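PDB 5WOS: apoptosis regulator Bcl-2 homolog from Canarypox virus, which inhibits apoptosis of the host cell and binds its proapoptotic BH3-containing proteins, among them BAK1 and BAX, probably preventing their activation. Local coordinates for residues 76-81 / 122-127; 83-88 / 96-101. All blocks are in the same frame, centred on the assembly; numbering follows the deposited sequence.

Contact 1 (76-81 / 122-127)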
ATOM      1  N   ASN A  76      -9.204  -4.258  11.205  1.00 74.85           N
ATOM      2  CA  ASN A  76     -10.116  -3.135  11.376  1.00 68.06           C
ATOM      3  C   ASN A  76      -9.399  -1.848  11.758  1.00 63.11           C
ATOM      4  O   ASN A  76     -10.066  -0.842  12.016  1.00 65.47           O
ATOM      5  CB  ASN A  76     -11.170  -3.477  12.431  1.00 72.96           C
ATOM      6  CG  ASN A  76     -11.869  -4.790  12.142  1.00 76.83           C
ATOM      7  OD1 ASN A  76     -12.767  -4.857  11.306  1.00 77.48           O
ATOM      8  ND2 ASN A  76     -11.457  -5.845  12.834  1.00 76.56           N
ATOM      9  N   GLU A  77      -8.066  -1.856  11.799  1.00 59.99           N
ATOM     10  CA  GLU A  77      -7.276  -0.656  12.044  1.00 67.17           C
ATOM     11  C   GLU A  77      -6.566  -0.146  10.797  1.00 54.27           C
ATOM     12  O   GLU A  77      -5.871   0.872  10.871  1.00 51.47           O
ATOM     13  CB  GLU A  77      -6.244  -0.922  13.151  1.00 73.09           C
ATOM     14  CG  GLU A  77      -6.853  -1.155  14.534  1.00 82.98           C
ATOM     15  CD  GLU A  77      -7.764  -0.020  14.975  1.00 76.51           C
ATOM     16  OE1 GLU A  77      -7.413   1.152  14.727  1.00 69.08           O
ATOM     17  OE2 GLU A  77      -8.835  -0.301  15.555  1.00 85.09           O
ATOM     18  N   ILE A  78      -6.725  -0.814   9.653  1.00 51.06           N
ATOM     19  CA  ILE A  78      -6.071  -0.349   8.429  1.00 48.63           C
ATOM     20  C   ILE A  78      -6.553   1.039   8.027  1.00 46.45           C
ATOM     21  O   ILE A  78      -5.711   1.911   7.756  1.00 42.15           O
ATOM     22  CB  ILE A  78      -6.255  -1.384   7.307  1.00 51.91           C
ATOM     23  CG1 ILE A  78      -5.426  -2.640   7.593  1.00 53.73           C
ATOM     24  CG2 ILE A  78      -5.896  -0.784   5.943  1.00 46.58           C
ATOM     25  CD1 ILE A  78      -3.919  -2.460   7.460  1.00 47.09           C
ATOM     26  N   PRO A  79      -7.858   1.319   7.957  1.00 47.76           N
ATOM     27  CA  PRO A  79      -8.278   2.672   7.555  1.00 51.96           C
ATOM     28  C   PRO A  79      -7.714   3.762   8.447  1.00 44.37           C
ATOM     29  O   PRO A  79      -7.458   4.872   7.965  1.00 43.16           O
ATOM     30  CB  PRO A  79      -9.811   2.607   7.637  1.00 52.78           C
ATOM     31  CG  PRO A  79     -10.148   1.155   7.555  1.00 38.54           C
ATOM     32  CD  PRO A  79      -9.009   0.436   8.215  1.00 45.34           C
ATOM     33  N   GLU A  80      -7.502   3.475   9.735  1.00 46.03           N
ATOM     34  CA  GLU A  80      -6.976   4.489  10.645  1.00 41.79           C
ATOM     35  C   GLU A  80      -5.496   4.740  10.393  1.00 41.06           C
ATOM     36  O   GLU A  80      -5.039   5.889  10.436  1.00 41.34           O
ATOM     37  CB  GLU A  80      -7.199   4.063  12.096  1.00 50.06           C
ATOM     38  CG  GLU A  80      -8.641   4.149  12.561  1.00 55.28           C
ATOM     39  CD  GLU A  80      -9.484   2.962  12.136  1.00 66.63           C
ATOM     40  OE1 GLU A  80      -8.979   2.112  11.374  1.00 73.42           O
ATOM     41  OE2 GLU A  80     -10.654   2.878  12.569  1.00 63.74           O
ATOM     42  N   ILE A  81      -4.729   3.678  10.138  1.00 42.09           N
ATOM     43  CA  ILE A  81      -3.314   3.843   9.820  1.00 36.15           C
ATOM     44  C   ILE A  81      -3.158   4.677   8.557  1.00 33.22           C
ATOM     45  O   ILE A  81      -2.374   5.632   8.512  1.00 34.47           O
ATOM     46  CB  ILE A  81      -2.630   2.472   9.676  1.00 38.82           C
ATOM     47  CG1 ILE A  81      -2.764   1.671  10.975  1.00 40.86           C
ATOM     48  CG2 ILE A  81      -1.157   2.646   9.322  1.00 38.56           C
ATOM     49  CD1 ILE A  81      -2.411   0.208  10.832  1.00 44.82           C
ATOM     50  N   PRO A 122      -6.646  -5.675  -0.657  1.00 42.53           N
ATOM     51  CA  PRO A 122      -6.544  -4.687  -1.746  1.00 43.55           C
ATOM     52  C   PRO A 122      -7.660  -3.659  -1.719  1.00 41.63           C
ATOM     53  O   PRO A 122      -7.398  -2.452  -1.822  1.00 41.33           O
ATOM     54  CB  PRO A 122      -6.588  -5.561  -3.006  1.00 40.34           C
ATOM     55  CG  PRO A 122      -6.110  -6.905  -2.556  1.00 41.18           C
ATOM     56  CD  PRO A 122      -6.617  -7.061  -1.158  1.00 46.12           C
ATOM     57  N   ASP A 123      -8.908  -4.106  -1.578  1.00 46.57           N
ATOM     58  CA  ASP A 123     -10.025  -3.171  -1.531  1.00 42.69           C
ATOM     59  C   ASP A 123      -9.967  -2.303  -0.281  1.00 44.70           C
ATOM     60  O   ASP A 123     -10.317  -1.118  -0.327  1.00 45.11           O
ATOM     61  CB  ASP A 123     -11.343  -3.939  -1.592  1.00 43.75           C
ATOM     62  CG  ASP A 123     -11.637  -4.487  -2.975  1.00 46.59           C
ATOM     63  OD1 ASP A 123     -11.844  -3.683  -3.910  1.00 57.66           O
ATOM     64  OD2 ASP A 123     -11.652  -5.724  -3.128  1.00 66.31           O
ATOM     65  N   ILE A 124      -9.513  -2.868   0.840  1.00 44.30           N
ATOM     66  CA  ILE A 124      -9.527  -2.134   2.103  1.00 46.96           C
ATOM     67  C   ILE A 124      -8.581  -0.939   2.049  1.00 55.21           C
ATOM     68  O   ILE A 124      -8.928   0.161   2.501  1.00 43.91           O
ATOM     69  CB  ILE A 124      -9.187  -3.073   3.276  1.00 50.55           C
ATOM     70  CG1 ILE A 124     -10.305  -4.102   3.465  1.00 52.47           C
ATOM     71  CG2 ILE A 124      -8.982  -2.274   4.568  1.00 51.22           C
ATOM     72  CD1 ILE A 124     -10.000  -5.174   4.496  1.00 65.92           C
ATOM     73  N   ILE A 125      -7.371  -1.124   1.516  1.00 51.17           N
ATOM     74  CA  ILE A 125      -6.448   0.003   1.463  1.00 45.01           C
ATOM     75  C   ILE A 125      -6.808   0.933   0.311  1.00 45.04           C
ATOM     76  O   ILE A 125      -6.755   2.158   0.457  1.00 46.01           O
ATOM     77  CB  ILE A 125      -4.979  -0.467   1.392  1.00 37.77           C
ATOM     78  CG1 ILE A 125      -4.598  -0.998   0.009  1.00 47.53           C
ATOM     79  CG2 ILE A 125      -4.703  -1.531   2.452  1.00 43.21           C
ATOM     80  CD1 ILE A 125      -3.102  -1.132  -0.154  1.00 55.23           C
ATOM     81  N   THR A 126      -7.215   0.378  -0.833  1.00 40.20           N
ATOM     82  CA  THR A 126      -7.676   1.223  -1.930  1.00 39.02           C
ATOM     83  C   THR A 126      -8.846   2.092  -1.488  1.00 43.33           C
ATOM     84  O   THR A 126      -8.925   3.274  -1.848  1.00 39.67           O
ATOM     85  CB  THR A 126      -8.076   0.365  -3.132  1.00 37.97           C
ATOM     86  OG1 THR A 126      -7.031  -0.565  -3.435  1.00 40.44           O
ATOM     87  CG2 THR A 126      -8.328   1.238  -4.355  1.00 36.71           C
ATOM     88  N   GLU A 127      -9.765   1.522  -0.705  1.00 40.24           N
ATOM     89  CA  GLU A 127     -10.851   2.312  -0.132  1.00 42.10           C
ATOM     90  C   GLU A 127     -10.312   3.389   0.800  1.00 43.41           C
ATOM     91  O   GLU A 127     -10.650   4.572   0.661  1.00 42.98           O
ATOM     92  CB  GLU A 127     -11.825   1.402   0.617  1.00 42.76           C
ATOM     93  CG  GLU A 127     -13.016   0.947  -0.206  1.00 51.26           C
ATOM     94  CD  GLU A 127     -14.002   0.127   0.606  1.00 75.69           C
ATOM     95  OE1 GLU A 127     -14.228  -1.051   0.252  1.00 71.78           O
ATOM     96  OE2 GLU A 127     -14.545   0.655   1.603  1.00 69.49           O
TER
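Pro122 O, in the helix whose Ile124 and Ile125 meet Ile78, accepts two hydrogen bonds from one residue. Thr126 OG1 lies 2.5 Å from Pro122 O, above the carbonyl plane rather than on a lone pair, while the backbone N of Thr126 comes to the same oxygen from the opposite face at 3.0 Å. Threonine suits this buried place because its hydroxyl is taken up by its own helix. Between the segments the contact is wholly apolar. In Ile78 a chi1 of -70° puts CG1 beside the backbone N and leaves the branch methyl CG2 anti to it, where it meets Ile124 CG2 at 3.7 Å and Ile125 CG2 at 3.8 Å. The side chains of Ile78 and Ile124 lie roughly perpendicular, methyl against methyl. In this Bcl-2 fold the three isoleucines join the start of helix 78-86 to helix 121-138, and Ile78 also packs on Met121. Proline fits the first turn of either helix, at Pro79 and Pro122, where a missing N-H costs no helical bond. Ile125 holds CG1 between its backbone N and carbonyl carbon (chi1 75°), which leaves CG2 for Ile78 and leads its far end away. That side chain also packs on Ile23 and Phe27 of helix 14-32, whose Tyr16 hydroxyl is hydrogen-bonded to Asp123.

Contact 2 (83-88 / 96-101)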
ATOM      1  N   TYR A  83      -5.333   6.747   7.276  1.00 40.91           N
ATOM      2  CA  TYR A  83      -5.774   8.104   7.579  1.00 37.04           C
ATOM      3  C   TYR A  83      -4.677   8.885   8.282  1.00 34.79           C
ATOM      4  O   TYR A  83      -4.364  10.018   7.902  1.00 35.27           O
ATOM      5  CB  TYR A  83      -7.032   8.067   8.441  1.00 40.58           C
ATOM      6  CG  TYR A  83      -7.553   9.435   8.837  1.00 48.74           C
ATOM      7  CD1 TYR A  83      -8.634  10.002   8.180  1.00 47.80           C
ATOM      8  CD2 TYR A  83      -6.970  10.152   9.875  1.00 41.96           C
ATOM      9  CE1 TYR A  83      -9.117  11.253   8.540  1.00 56.92           C
ATOM     10  CE2 TYR A  83      -7.443  11.400  10.237  1.00 46.95           C
ATOM     11  CZ  TYR A  83      -8.518  11.943   9.573  1.00 50.83           C
ATOM     12  OH  TYR A  83      -8.984  13.184   9.946  1.00 49.22           O
ATOM     13  N   ASP A  84      -4.082   8.293   9.316  1.00 38.65           N
ATOM     14  CA  ASP A  84      -3.078   8.975  10.122  1.00 35.03           C
ATOM     15  C   ASP A  84      -1.733   9.110   9.418  1.00 34.53           C
ATOM     16  O   ASP A  84      -0.827   9.737   9.976  1.00 40.08           O
ATOM     17  CB  ASP A  84      -2.903   8.232  11.446  1.00 41.52           C
ATOM     18  CG  ASP A  84      -4.202   8.118  12.228  1.00 47.60           C
ATOM     19  OD1 ASP A  84      -4.994   9.085  12.222  1.00 43.35           O
ATOM     20  OD2 ASP A  84      -4.437   7.056  12.842  1.00 56.87           O
ATOM     21  N   THR A  85      -1.577   8.554   8.218  1.00 37.82           N
ATOM     22  CA  THR A  85      -0.318   8.657   7.491  1.00 45.32           C
ATOM     23  C   THR A  85      -0.304   9.818   6.507  1.00 37.67           C
ATOM     24  O   THR A  85       0.769  10.350   6.206  1.00 43.28           O
ATOM     25  CB  THR A  85      -0.040   7.349   6.739  1.00 43.75           C
ATOM     26  OG1 THR A  85       0.091   6.275   7.680  1.00 45.91           O
ATOM     27  CG2 THR A  85       1.246   7.439   5.912  1.00 43.27           C
ATOM     28  N   ILE A  86      -1.467  10.231   6.007  1.00 38.29           N
ATOM     29  CA  ILE A  86      -1.528  11.182   4.905  1.00 42.32           C
ATOM     30  C   ILE A  86      -2.611  12.224   5.153  1.00 45.35           C
ATOM     31  O   ILE A  86      -3.055  12.902   4.220  1.00 51.01           O
ATOM     32  CB  ILE A  86      -1.763  10.444   3.572  1.00 40.44           C
ATOM     33  CG1 ILE A  86      -3.004   9.546   3.684  1.00 44.75           C
ATOM     34  CG2 ILE A  86      -0.516   9.650   3.185  1.00 37.51           C
ATOM     35  CD1 ILE A  86      -3.154   8.519   2.573  1.00 58.91           C
ATOM     36  N   HIS A  87      -3.026  12.381   6.413  1.00 58.70           N
ATOM     37  CA  HIS A  87      -4.060  13.362   6.722  1.00 52.75           C
ATOM     38  C   HIS A  87      -3.508  14.781   6.681  1.00 48.08           C
ATOM     39  O   HIS A  87      -4.204  15.709   6.254  1.00 63.51           O
ATOM     40  CB  HIS A  87      -4.678  13.070   8.089  1.00 63.84           C
ATOM     41  CG  HIS A  87      -5.699  14.079   8.509  1.00 67.58           C
ATOM     42  ND1 HIS A  87      -5.478  14.986   9.522  1.00 64.85           N
ATOM     43  CD2 HIS A  87      -6.942  14.335   8.038  1.00 67.96           C
ATOM     44  CE1 HIS A  87      -6.546  15.751   9.665  1.00 65.94           C
ATOM     45  NE2 HIS A  87      -7.449  15.375   8.778  1.00 72.82           N
ATOM     46  N   ASP A  88      -2.261  14.974   7.116  1.00 47.31           N
ATOM     47  CA  ASP A  88      -1.651  16.298   7.051  1.00 51.58           C
ATOM     48  C   ASP A  88      -1.128  16.619   5.654  1.00 49.87           C
ATOM     49  O   ASP A  88      -1.142  17.785   5.246  1.00 52.18           O
ATOM     50  CB  ASP A  88      -0.514  16.416   8.069  1.00 45.98           C
ATOM     51  CG  ASP A  88       0.734  15.662   7.646  1.00 58.13           C
ATOM     52  OD1 ASP A  88       0.598  14.551   7.091  1.00 61.53           O
ATOM     53  OD2 ASP A  88       1.853  16.179   7.863  1.00 60.80           O
ATOM     54  N   ILE A  96       3.141   4.942  -1.331  1.00 36.52           N
ATOM     55  CA  ILE A  96       3.842   3.695  -1.619  1.00 33.60           C
ATOM     56  C   ILE A  96       4.117   2.927  -0.331  1.00 34.48           C
ATOM     57  O   ILE A  96       3.962   1.699  -0.279  1.00 36.18           O
ATOM     58  CB  ILE A  96       5.138   3.983  -2.397  1.00 39.08           C
ATOM     59  CG1 ILE A  96       4.820   4.554  -3.786  1.00 37.29           C
ATOM     60  CG2 ILE A  96       5.994   2.729  -2.508  1.00 37.65           C
ATOM     61  CD1 ILE A  96       4.148   3.579  -4.732  1.00 43.11           C
ATOM     62  N   SER A  97       4.540   3.631   0.723  1.00 29.15           N
ATOM     63  CA  SER A  97       4.789   2.982   2.006  1.00 32.25           C
ATOM     64  C   SER A  97       3.544   2.267   2.517  1.00 35.79           C
ATOM     65  O   SER A  97       3.638   1.181   3.099  1.00 32.44           O
ATOM     66  CB  SER A  97       5.265   4.017   3.023  1.00 33.13           C
ATOM     67  OG  SER A  97       6.373   4.733   2.514  1.00 35.59           O
ATOM     68  N   ILE A  98       2.370   2.871   2.319  1.00 35.61           N
ATOM     69  CA  ILE A  98       1.114   2.224   2.694  1.00 35.10           C
ATOM     70  C   ILE A  98       0.934   0.924   1.920  1.00 31.29           C
ATOM     71  O   ILE A  98       0.600  -0.123   2.489  1.00 27.15           O
ATOM     72  CB  ILE A  98      -0.062   3.187   2.458  1.00 29.05           C
ATOM     73  CG1 ILE A  98      -0.027   4.322   3.480  1.00 30.51           C
ATOM     74  CG2 ILE A  98      -1.408   2.448   2.512  1.00 32.27           C
ATOM     75  CD1 ILE A  98      -0.762   5.564   3.026  1.00 43.84           C
ATOM     76  N   ILE A  99       1.142   0.976   0.605  1.00 32.93           N
ATOM     77  CA  ILE A  99       0.959  -0.208  -0.228  1.00 35.02           C
ATOM     78  C   ILE A  99       1.919  -1.308   0.202  1.00 31.58           C
ATOM     79  O   ILE A  99       1.539  -2.481   0.304  1.00 33.41           O
ATOM     80  CB  ILE A  99       1.141   0.158  -1.713  1.00 33.00           C
ATOM     81  CG1 ILE A  99       0.059   1.150  -2.150  1.00 35.06           C
ATOM     82  CG2 ILE A  99       1.096  -1.092  -2.590  1.00 32.05           C
ATOM     83  CD1 ILE A  99       0.373   1.862  -3.460  1.00 37.78           C
ATOM     84  N   ALA A 100       3.176  -0.947   0.466  1.00 28.15           N
ATOM     85  CA  ALA A 100       4.162  -1.942   0.872  1.00 31.51           C
ATOM     86  C   ALA A 100       3.787  -2.568   2.208  1.00 35.91           C
ATOM     87  O   ALA A 100       3.756  -3.797   2.346  1.00 32.06           O
ATOM     88  CB  ALA A 100       5.549  -1.304   0.944  1.00 35.22           C
ATOM     89  N   PHE A 101       3.501  -1.732   3.211  1.00 38.97           N
ATOM     90  CA  PHE A 101       3.066  -2.249   4.504  1.00 35.12           C
ATOM     91  C   PHE A 101       1.769  -3.033   4.369  1.00 34.99           C
ATOM     92  O   PHE A 101       1.585  -4.064   5.029  1.00 35.10           O
ATOM     93  CB  PHE A 101       2.898  -1.102   5.499  1.00 42.62           C
ATOM     94  CG  PHE A 101       2.417  -1.544   6.855  1.00 43.09           C
ATOM     95  CD1 PHE A 101       3.301  -2.076   7.776  1.00 37.52           C
ATOM     96  CD2 PHE A 101       1.082  -1.429   7.205  1.00 37.92           C
ATOM     97  CE1 PHE A 101       2.864  -2.484   9.020  1.00 41.22           C
ATOM     98  CE2 PHE A 101       0.642  -1.834   8.449  1.00 39.71           C
ATOM     99  CZ  PHE A 101       1.535  -2.364   9.356  1.00 39.49           C
TER
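One face of the His87 ring bears Tyr83 CE2, 3.5 Å above its plane and offset toward the rim, in the segment that sends Thr85 and Ile86 against Ile98. Ile98 is the hub of the contact: its terminal methyl CD1 lies 4.0 Å from Thr85 CG2 and 3.8 Å from Ile86 CD1. Thr85 and Ile98 run past each other in opposite senses. In Thr85 a chi1 of -62° sets OG1 beside the backbone N and CG2 anti to it; the methyl is offered to Ile98 and the hydroxyl is left to hydrogen-bond Ile81 O one turn back, so a residue with both a polar and an apolar branch serves well here. Ile86, apolar on both branches, also brings CG2 within 4.1 Å of Ile98 CD1 and, like Ile98, packs on Leu129 of helix 121-138. At the end of segment 83-88, Asp88 OD1 forms salt bridges with Arg94 NH1 and with a basic side chain of the bound peptide, while Thr85 and Phe101, whose ring meets Phe64 edge-to-face, pack on apolar peptide side chains. Such a pairing, a wall from helix 78-86 and a floor from helix 92-112, is characteristic of the BH3-binding groove of Bcl-2 proteins.

Contacts 1 and 2 have centres about 10 Å apart and share helix 78-86, whose first turn packs on helix 121-138 in contact 1 and whose far end packs on helix 92-112 in contact 2. Both segments of contact 2 fall between those of contact 1 in sequence, and helix 121-138 is the next helix after 92-112. The two sites also touch directly, with Ile125 CD1 4.2 Å from Ile99 CA. One short helix is thus fastened at both ends to the helical bundle of the Bcl-2 fold, and residues of segments 76-81, 83-88 and 96-101 lie beside the bound peptide, consistent with a helix held in place as a groove wall.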